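Putative hydantoin racemase (Klebsiella pneumoniae subsp. pneumoniae, PDB 3QVK) catalyses the racemisation of allantoin and probably also interconverts the D and L forms of other 5-monosubstituted hydantoins. Local coordinates at the 1-(2,5-dioxo-2,5-dihydro-1H-imidazol-4-yl)urea site and the interface of chains A and B. Residues are numbered along the deposited sequence; one frame, centred on the assembly and turned at random. Chains: chain A/B, Putative hydantoin racemase.

Contact 1: the 1-(2,5-dioxo-2,5-dihydro-1H-imidazol-4-yl)urea site. Residues chain A 10, 15, 44-45, 77-78, 116-117, 121, 148, 181-183. With 2AL (1-(2,5-dioxo-2,5-dihydro-1H-imidazol-4-yl)urea), chain C.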
ATOM      1  N   ASN A  10     -25.769  -4.594 -19.783  1.00 29.31           N
ATOM      2  CA  ASN A  10     -26.917  -3.712 -19.989  1.00 29.65           C
ATOM      3  C   ASN A  10     -27.869  -4.258 -21.061  1.00 29.88           C
ATOM      4  O   ASN A  10     -27.502  -5.159 -21.819  1.00 29.87           O
ATOM      5  CB  ASN A  10     -26.476  -2.264 -20.276  1.00 29.55           C
ATOM      6  CG  ASN A  10     -25.831  -2.089 -21.643  1.00 29.74           C
ATOM      7  OD1 ASN A  10     -26.422  -2.412 -22.674  1.00 29.91           O
ATOM      8  ND2 ASN A  10     -24.621  -1.541 -21.656  1.00 29.52           N
ATOM      9  N   MET A  15     -25.788  -1.658 -28.204  1.00 33.77           N
ATOM     10  CA  MET A  15     -24.476  -1.866 -27.596  1.00 34.21           C
ATOM     11  C   MET A  15     -24.062  -3.338 -27.681  1.00 34.16           C
ATOM     12  O   MET A  15     -22.884  -3.643 -27.867  1.00 34.12           O
ATOM     13  CB  MET A  15     -24.460  -1.367 -26.146  1.00 34.43           C
ATOM     14  CG  MET A  15     -23.062  -1.128 -25.578  1.00 35.54           C
ATOM     15  SD  MET A  15     -23.015   0.134 -24.284  1.00 38.00           S
ATOM     16  CE  MET A  15     -23.100   1.631 -25.262  1.00 37.66           C
ATOM     17  N   SER A  44     -28.287   1.252 -19.744  1.00 28.10           N
ATOM     18  CA  SER A  44     -26.876   1.620 -19.626  1.00 28.00           C
ATOM     19  C   SER A  44     -26.454   1.640 -18.162  1.00 27.86           C
ATOM     20  O   SER A  44     -27.279   1.861 -17.273  1.00 27.87           O
ATOM     21  CB  SER A  44     -26.597   2.975 -20.286  1.00 28.02           C
ATOM     22  OG  SER A  44     -27.236   4.033 -19.595  1.00 28.38           O
ATOM     23  N   ILE A  45     -25.169   1.402 -17.921  1.00 27.65           N
ATOM     24  CA  ILE A  45     -24.641   1.326 -16.562  1.00 27.50           C
ATOM     25  C   ILE A  45     -23.823   2.576 -16.240  1.00 27.47           C
ATOM     26  O   ILE A  45     -22.739   2.785 -16.792  1.00 27.40           O
ATOM     27  CB  ILE A  45     -23.815   0.038 -16.343  1.00 27.51           C
ATOM     28  CG1 ILE A  45     -24.650  -1.197 -16.703  1.00 27.49           C
ATOM     29  CG2 ILE A  45     -23.337  -0.051 -14.900  1.00 27.50           C
ATOM     30  CD1 ILE A  45     -23.832  -2.395 -17.149  1.00 27.45           C
ATOM     31  N   SER A  77     -19.055  -4.956 -19.787  1.00 25.55           N
ATOM     32  CA  SER A  77     -19.121  -3.554 -19.365  1.00 25.72           C
ATOM     33  C   SER A  77     -17.973  -3.240 -18.408  1.00 25.67           C
ATOM     34  O   SER A  77     -17.556  -4.098 -17.626  1.00 25.53           O
ATOM     35  CB  SER A  77     -20.479  -3.198 -18.751  1.00 25.71           C
ATOM     36  OG  SER A  77     -20.612  -3.708 -17.440  1.00 26.28           O
ATOM     37  N   PHE A  78     -17.477  -2.007 -18.476  1.00 25.81           N
ATOM     38  CA  PHE A  78     -16.209  -1.625 -17.844  1.00 25.86           C
ATOM     39  C   PHE A  78     -16.196  -1.667 -16.309  1.00 25.86           C
ATOM     40  O   PHE A  78     -15.151  -1.472 -15.689  1.00 26.11           O
ATOM     41  CB  PHE A  78     -15.755  -0.253 -18.357  1.00 25.88           C
ATOM     42  CG  PHE A  78     -14.293   0.028 -18.133  1.00 26.17           C
ATOM     43  CD1 PHE A  78     -13.319  -0.645 -18.867  1.00 26.14           C
ATOM     44  CD2 PHE A  78     -13.889   0.973 -17.193  1.00 26.45           C
ATOM     45  CE1 PHE A  78     -11.965  -0.385 -18.664  1.00 26.37           C
ATOM     46  CE2 PHE A  78     -12.538   1.239 -16.983  1.00 26.42           C
ATOM     47  CZ  PHE A  78     -11.575   0.559 -17.720  1.00 26.36           C
ATOM     48  N   THR A 116     -12.846   7.088 -20.085  1.00 28.35           N
ATOM     49  CA  THR A 116     -14.190   6.534 -19.912  1.00 28.60           C
ATOM     50  C   THR A 116     -15.292   7.572 -20.189  1.00 28.79           C
ATOM     51  O   THR A 116     -15.009   8.667 -20.683  1.00 28.80           O
ATOM     52  CB  THR A 116     -14.354   5.849 -18.520  1.00 28.60           C
ATOM     53  OG1 THR A 116     -15.586   5.121 -18.476  1.00 28.89           O
ATOM     54  CG2 THR A 116     -14.315   6.866 -17.381  1.00 28.60           C
ATOM     55  N   THR A 117     -16.536   7.221 -19.867  1.00 28.99           N
ATOM     56  CA  THR A 117     -17.710   8.012 -20.250  1.00 29.19           C
ATOM     57  C   THR A 117     -18.052   9.140 -19.269  1.00 29.15           C
ATOM     58  O   THR A 117     -17.745  10.306 -19.528  1.00 29.33           O
ATOM     59  CB  THR A 117     -18.952   7.108 -20.461  1.00 29.24           C
ATOM     60  OG1 THR A 117     -19.208   6.361 -19.264  1.00 29.65           O
ATOM     61  CG2 THR A 117     -18.723   6.138 -21.615  1.00 29.38           C
ATOM     62  N   THR A 121     -18.536   7.419 -12.993  1.00 27.40           N
ATOM     63  CA  THR A 121     -18.062   6.044 -13.178  1.00 27.37           C
ATOM     64  C   THR A 121     -16.573   5.904 -12.851  1.00 27.27           C
ATOM     65  O   THR A 121     -16.064   4.788 -12.728  1.00 27.18           O
ATOM     66  CB  THR A 121     -18.338   5.505 -14.607  1.00 27.38           C
ATOM     67  OG1 THR A 121     -17.593   6.261 -15.570  1.00 27.36           O
ATOM     68  CG2 THR A 121     -19.826   5.575 -14.940  1.00 27.43           C
ATOM     69  N   VAL A 148     -23.191   7.092 -21.418  1.00 34.88           N
ATOM     70  CA  VAL A 148     -22.666   5.878 -22.056  1.00 35.01           C
ATOM     71  C   VAL A 148     -23.208   5.672 -23.477  1.00 35.04           C
ATOM     72  O   VAL A 148     -22.448   5.368 -24.401  1.00 34.95           O
ATOM     73  CB  VAL A 148     -22.929   4.622 -21.175  1.00 34.96           C
ATOM     74  CG1 VAL A 148     -22.567   3.339 -21.917  1.00 35.15           C
ATOM     75  CG2 VAL A 148     -22.144   4.712 -19.875  1.00 35.10           C
ATOM     76  N   GLY A 181     -12.497   2.944 -21.535  1.00 31.69           N
ATOM     77  CA  GLY A 181     -13.319   2.628 -20.371  1.00 32.28           C
ATOM     78  C   GLY A 181     -14.794   2.389 -20.628  1.00 32.76           C
ATOM     79  O   GLY A 181     -15.636   2.764 -19.809  1.00 32.75           O
ATOM     80  N   SER A 182     -15.109   1.758 -21.759  1.00 33.21           N
ATOM     81  CA  SER A 182     -16.491   1.413 -22.101  1.00 33.75           C
ATOM     82  C   SER A 182     -16.556   0.318 -23.160  1.00 34.10           C
ATOM     83  O   SER A 182     -15.677   0.217 -24.019  1.00 34.20           O
ATOM     84  CB  SER A 182     -17.259   2.648 -22.587  1.00 33.72           C
ATOM     85  OG  SER A 182     -18.638   2.361 -22.745  1.00 33.73           O
ATOM     86  N   GLY A 183     -17.608  -0.495 -23.092  1.00 34.55           N
ATOM     87  CA  GLY A 183     -17.874  -1.515 -24.103  1.00 35.09           C
ATOM     88  C   GLY A 183     -18.324  -0.923 -25.428  1.00 35.51           C
ATOM     89  O   GLY A 183     -18.259  -1.586 -26.463  1.00 35.52           O
TER
HETATM   90  C4  2AL C 451     -20.268   0.947 -18.937  1.00 40.60           C
HETATM   91  C5  2AL C 451     -20.056   0.080 -19.996  1.00 40.34           C
HETATM   92  O5  2AL C 451     -18.965  -0.323 -20.400  1.00 39.97           O
HETATM   93  N7  2AL C 451     -21.239  -0.249 -20.505  1.00 40.16           N
HETATM   94  C8  2AL C 451     -22.147   0.403 -19.773  1.00 40.18           C
HETATM   95  O8  2AL C 451     -23.361   0.339 -19.958  1.00 39.82           O
HETATM   96  N9  2AL C 451     -21.577   1.136 -18.813  1.00 40.36           N
HETATM   97  N3  2AL C 451     -19.336   1.502 -18.158  1.00 40.93           N
HETATM   98  C2  2AL C 451     -18.714   2.641 -18.473  1.00 41.26           C
HETATM   99  N1  2AL C 451     -19.028   3.227 -19.625  1.00 41.29           N
HETATM  100  O2  2AL C 451     -17.870   3.131 -17.721  1.00 41.60           O
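This is the active-site pocket of an Asp/Glu/hydantoin racemase of the HyuE family, and it hides nearly all of the ligand, 276 of 284 Å². The ligand is a flattened relative of allantoin, with a ureido arm on a five-membered dioxo ring. A:Ser77 and A:Ser182 occupy the positions that in this family carry the two acid-base residues, typically cysteines, and they approach from opposite faces. A:Ser77 lays CB over one face, 3.8 Å from the ring centroid, with OG in the crowded position between its backbone N and carbonyl carbon (chi1 76°). On the other face A:Val148 presses CG1. There A:Ser182 OG, anti to its backbone N, lies 4.4 Å from 2AL C4, the carbon that corresponds to the stereocentre of allantoin. The branched valine suits this place because one methyl covers the ring while CG2 meets the ureido arm.

Specificity comes largely from backbone groups that read the ring carbonyls. O5 accepts from A:Phe78 N and A:Gly183 N, both at 3.0 Å. Their grip could help stabilise negative charge on O5 when the matching carbon of allantoin gives up its proton. O8 accepts from A:Ile45 N and from A:Asn10 ND2, the latter 2.8 Å away and reached with O8 23° out of the amide plane. A:Ile45 O faces N9 at 2.9 Å; N9 bears no proton in the named tautomer, so bonding needs another, whereas allantoin has an N-H there that could donate.

At the arm, N1 gives a weak bond to A:Thr117 OG1. A:Thr116 OG1 donates to A:Gly181 O, and both oxygens face O2 at 3.1 Å, a clash of acceptors. Were the urea's oxygen and NH2 interchanged, NH2 could donate to both and the oxygen accept from A:Thr117 OG1. A:Gly181, bare of side chain, sets CA 3.4 Å above the centre of the A:Phe78 ring, so packing steadies two backbone segments that bind the ligand.

Contact 2: the interface of chains A and B. Residues chain A 49, 52; chain B 59, 85, 89, 230, 235, 242-243.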
ATOM      1  N   PHE A  49     -25.891   1.725  -8.484  1.00 26.01           N
ATOM      2  CA  PHE A  49     -27.256   1.200  -8.567  1.00 26.00           C
ATOM      3  C   PHE A  49     -27.448   0.398  -9.856  1.00 25.99           C
ATOM      4  O   PHE A  49     -27.983  -0.713  -9.828  1.00 25.85           O
ATOM      5  CB  PHE A  49     -28.266   2.354  -8.467  1.00 26.03           C
ATOM      6  CG  PHE A  49     -29.705   1.944  -8.650  1.00 25.80           C
ATOM      7  CD1 PHE A  49     -30.430   1.399  -7.595  1.00 25.80           C
ATOM      8  CD2 PHE A  49     -30.345   2.141  -9.872  1.00 25.92           C
ATOM      9  CE1 PHE A  49     -31.765   1.033  -7.761  1.00 25.58           C
ATOM     10  CE2 PHE A  49     -31.680   1.782 -10.047  1.00 25.56           C
ATOM     11  CZ  PHE A  49     -32.390   1.226  -8.988  1.00 25.46           C
ATOM     12  N   ALA A  52     -25.508  -3.031  -9.709  1.00 26.29           N
ATOM     13  CA  ALA A  52     -26.158  -4.055  -8.891  1.00 26.17           C
ATOM     14  C   ALA A  52     -27.261  -4.771  -9.669  1.00 26.08           C
ATOM     15  O   ALA A  52     -27.446  -5.981  -9.526  1.00 25.96           O
ATOM     16  CB  ALA A  52     -26.709  -3.444  -7.611  1.00 26.19           C
TER
ATOM     17  N   LEU B  59     -31.886  -3.118  -2.240  1.00 27.98           N
ATOM     18  CA  LEU B  59     -32.398  -1.983  -3.015  1.00 28.36           C
ATOM     19  C   LEU B  59     -33.924  -1.920  -3.032  1.00 28.68           C
ATOM     20  O   LEU B  59     -34.508  -0.834  -3.000  1.00 28.67           O
ATOM     21  CB  LEU B  59     -31.847  -2.010  -4.445  1.00 28.32           C
ATOM     22  CG  LEU B  59     -30.346  -1.759  -4.621  1.00 28.29           C
ATOM     23  CD1 LEU B  59     -29.917  -2.069  -6.045  1.00 28.14           C
ATOM     24  CD2 LEU B  59     -29.974  -0.331  -4.241  1.00 28.16           C
ATOM     25  N   ALA B  85     -24.698   1.187  -3.932  1.00 23.52           N
ATOM     26  CA  ALA B  85     -25.943   1.215  -4.701  1.00 23.53           C
ATOM     27  C   ALA B  85     -27.092   1.773  -3.860  1.00 23.49           C
ATOM     28  O   ALA B  85     -27.895   2.572  -4.347  1.00 23.56           O
ATOM     29  CB  ALA B  85     -26.283  -0.177  -5.213  1.00 23.44           C
ATOM     30  N   LEU B  89     -29.538   5.386  -4.120  1.00 25.23           N
ATOM     31  CA  LEU B  89     -30.999   5.363  -4.133  1.00 25.54           C
ATOM     32  C   LEU B  89     -31.615   6.094  -2.938  1.00 25.72           C
ATOM     33  O   LEU B  89     -32.615   6.797  -3.090  1.00 25.69           O
ATOM     34  CB  LEU B  89     -31.521   3.919  -4.210  1.00 25.59           C
ATOM     35  CG  LEU B  89     -33.015   3.690  -4.480  1.00 25.60           C
ATOM     36  CD1 LEU B  89     -33.441   4.253  -5.836  1.00 25.56           C
ATOM     37  CD2 LEU B  89     -33.360   2.208  -4.384  1.00 25.63           C
ATOM     38  N   PRO B 230     -29.515   7.762  -8.849  1.00 28.36           N
ATOM     39  CA  PRO B 230     -29.261   7.092 -10.125  1.00 28.64           C
ATOM     40  C   PRO B 230     -29.780   7.916 -11.297  1.00 28.98           C
ATOM     41  O   PRO B 230     -30.818   8.571 -11.176  1.00 28.95           O
ATOM     42  CB  PRO B 230     -30.063   5.793 -10.005  1.00 28.59           C
ATOM     43  CG  PRO B 230     -30.176   5.552  -8.546  1.00 28.51           C
ATOM     44  CD  PRO B 230     -30.269   6.903  -7.916  1.00 28.31           C
ATOM     45  N   LEU B 235     -36.194   0.963 -16.107  1.00 32.62           N
ATOM     46  CA  LEU B 235     -35.836  -0.380 -15.668  1.00 32.90           C
ATOM     47  C   LEU B 235     -36.890  -1.373 -16.152  1.00 33.21           C
ATOM     48  O   LEU B 235     -38.088  -1.092 -16.090  1.00 33.12           O
ATOM     49  CB  LEU B 235     -35.692  -0.427 -14.143  1.00 32.85           C
ATOM     50  CG  LEU B 235     -34.778   0.629 -13.500  1.00 32.92           C
ATOM     51  CD1 LEU B 235     -34.866   0.585 -11.983  1.00 32.84           C
ATOM     52  CD2 LEU B 235     -33.331   0.480 -13.959  1.00 32.94           C
ATOM     53  N   LEU B 242     -37.845  -0.766  -8.727  1.00 38.08           N
ATOM     54  CA  LEU B 242     -36.724  -0.331  -7.881  1.00 38.19           C
ATOM     55  C   LEU B 242     -36.540   1.185  -7.774  1.00 38.34           C
ATOM     56  O   LEU B 242     -36.083   1.681  -6.742  1.00 38.36           O
ATOM     57  CB  LEU B 242     -35.410  -0.981  -8.337  1.00 38.13           C
ATOM     58  CG  LEU B 242     -35.213  -2.484  -8.108  1.00 38.03           C
ATOM     59  CD1 LEU B 242     -33.920  -2.948  -8.760  1.00 37.99           C
ATOM     60  CD2 LEU B 242     -35.219  -2.841  -6.627  1.00 37.69           C
ATOM     61  N   ASN B 243     -36.886   1.913  -8.834  1.00 38.51           N
ATOM     62  CA  ASN B 243     -36.719   3.366  -8.849  1.00 38.73           C
ATOM     63  C   ASN B 243     -37.945   4.110  -9.403  1.00 38.95           C
ATOM     64  O   ASN B 243     -37.938   4.545 -10.558  1.00 38.95           O
ATOM     65  CB  ASN B 243     -35.443   3.749  -9.615  1.00 38.67           C
ATOM     66  CG  ASN B 243     -34.993   5.180  -9.345  1.00 38.61           C
ATOM     67  OD1 ASN B 243     -35.404   5.807  -8.366  1.00 38.45           O
ATOM     68  ND2 ASN B 243     -34.135   5.698 -10.216  1.00 38.33           N
TER
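A phenylalanine inserted into an apolar socket forms this patch of the two-fold interface between chains A and B. A:Phe49 stands near the start of helix 48-68 and gives up 129 of the 213 Å² hidden here. Its CG is anti to the backbone N (chi1 175°), which carries the ring away from its own helix, and chi2 of 82° turns the ring so that one face meets B:Pro230 and the other turns towards CD1 of B:Leu59.

B:Pro230 crosses the phenylalanine at about a right angle, placing CG over the root of the ring, 3.6 Å from A:Phe49 CG, with CB beside CD2. The pyrrolidine offers a compact, conformationally restricted apolar surface. B:Leu59 crosses obliquely and divides its methyls: CD1 stands off the face opposite B:Pro230 and bridges from the ring to A:Ala52 CB, while CD2 lies beside the ring, near its plane, 3.8 Å from A:Phe49 CD1. B:Leu89 also crosses obliquely and touches CE1 with its CD2 methyl at 3.9 Å.

Around the far end of the ring, B:Leu235 comes tip to tip, setting CD1 3.9 Å from A:Phe49 CE2. B:Leu242 meets the ring with its CB rather than its branch end, 3.8 Å from A:Phe49 CZ, and B:Asn243 likewise turns CB to CZ, so the asparagine contacts the ring through its aliphatic part.

Where the backbones draw near, small residues are apt. B:Ala85 CB sits 3.8 Å from A:Phe49 CA, and one helical turn on, A:Ala52 CB packs beside it; the single methyls let the two helices come close. No nitrogen or oxygen bonds across this patch, so shape and burial of apolar surface supply the attachment. The two-fold symmetry repeats the insertion with the chains exchanged, and the paired phenylalanines probably lock two subunits together in the six-chain assembly, if that assembly is the biological one.

The centres of the C-alpha atoms of contact 1 and contact 2 lie about 17 Å apart, and the two contacts share no residue, but chain A connects them over a short stretch. A:Ile45, which reads the ligand through its backbone, comes four positions before A:Phe49, the residue that enters chain B at the start of helix 48-68. Across the interface, B:Ala85 in helix 83-89 follows soon after the chain B copies of the contact 1 residues 77 and 78. Pairing could therefore help to position the loop at contact 1 in both subunits, although the structure alone does not show communication between the sites.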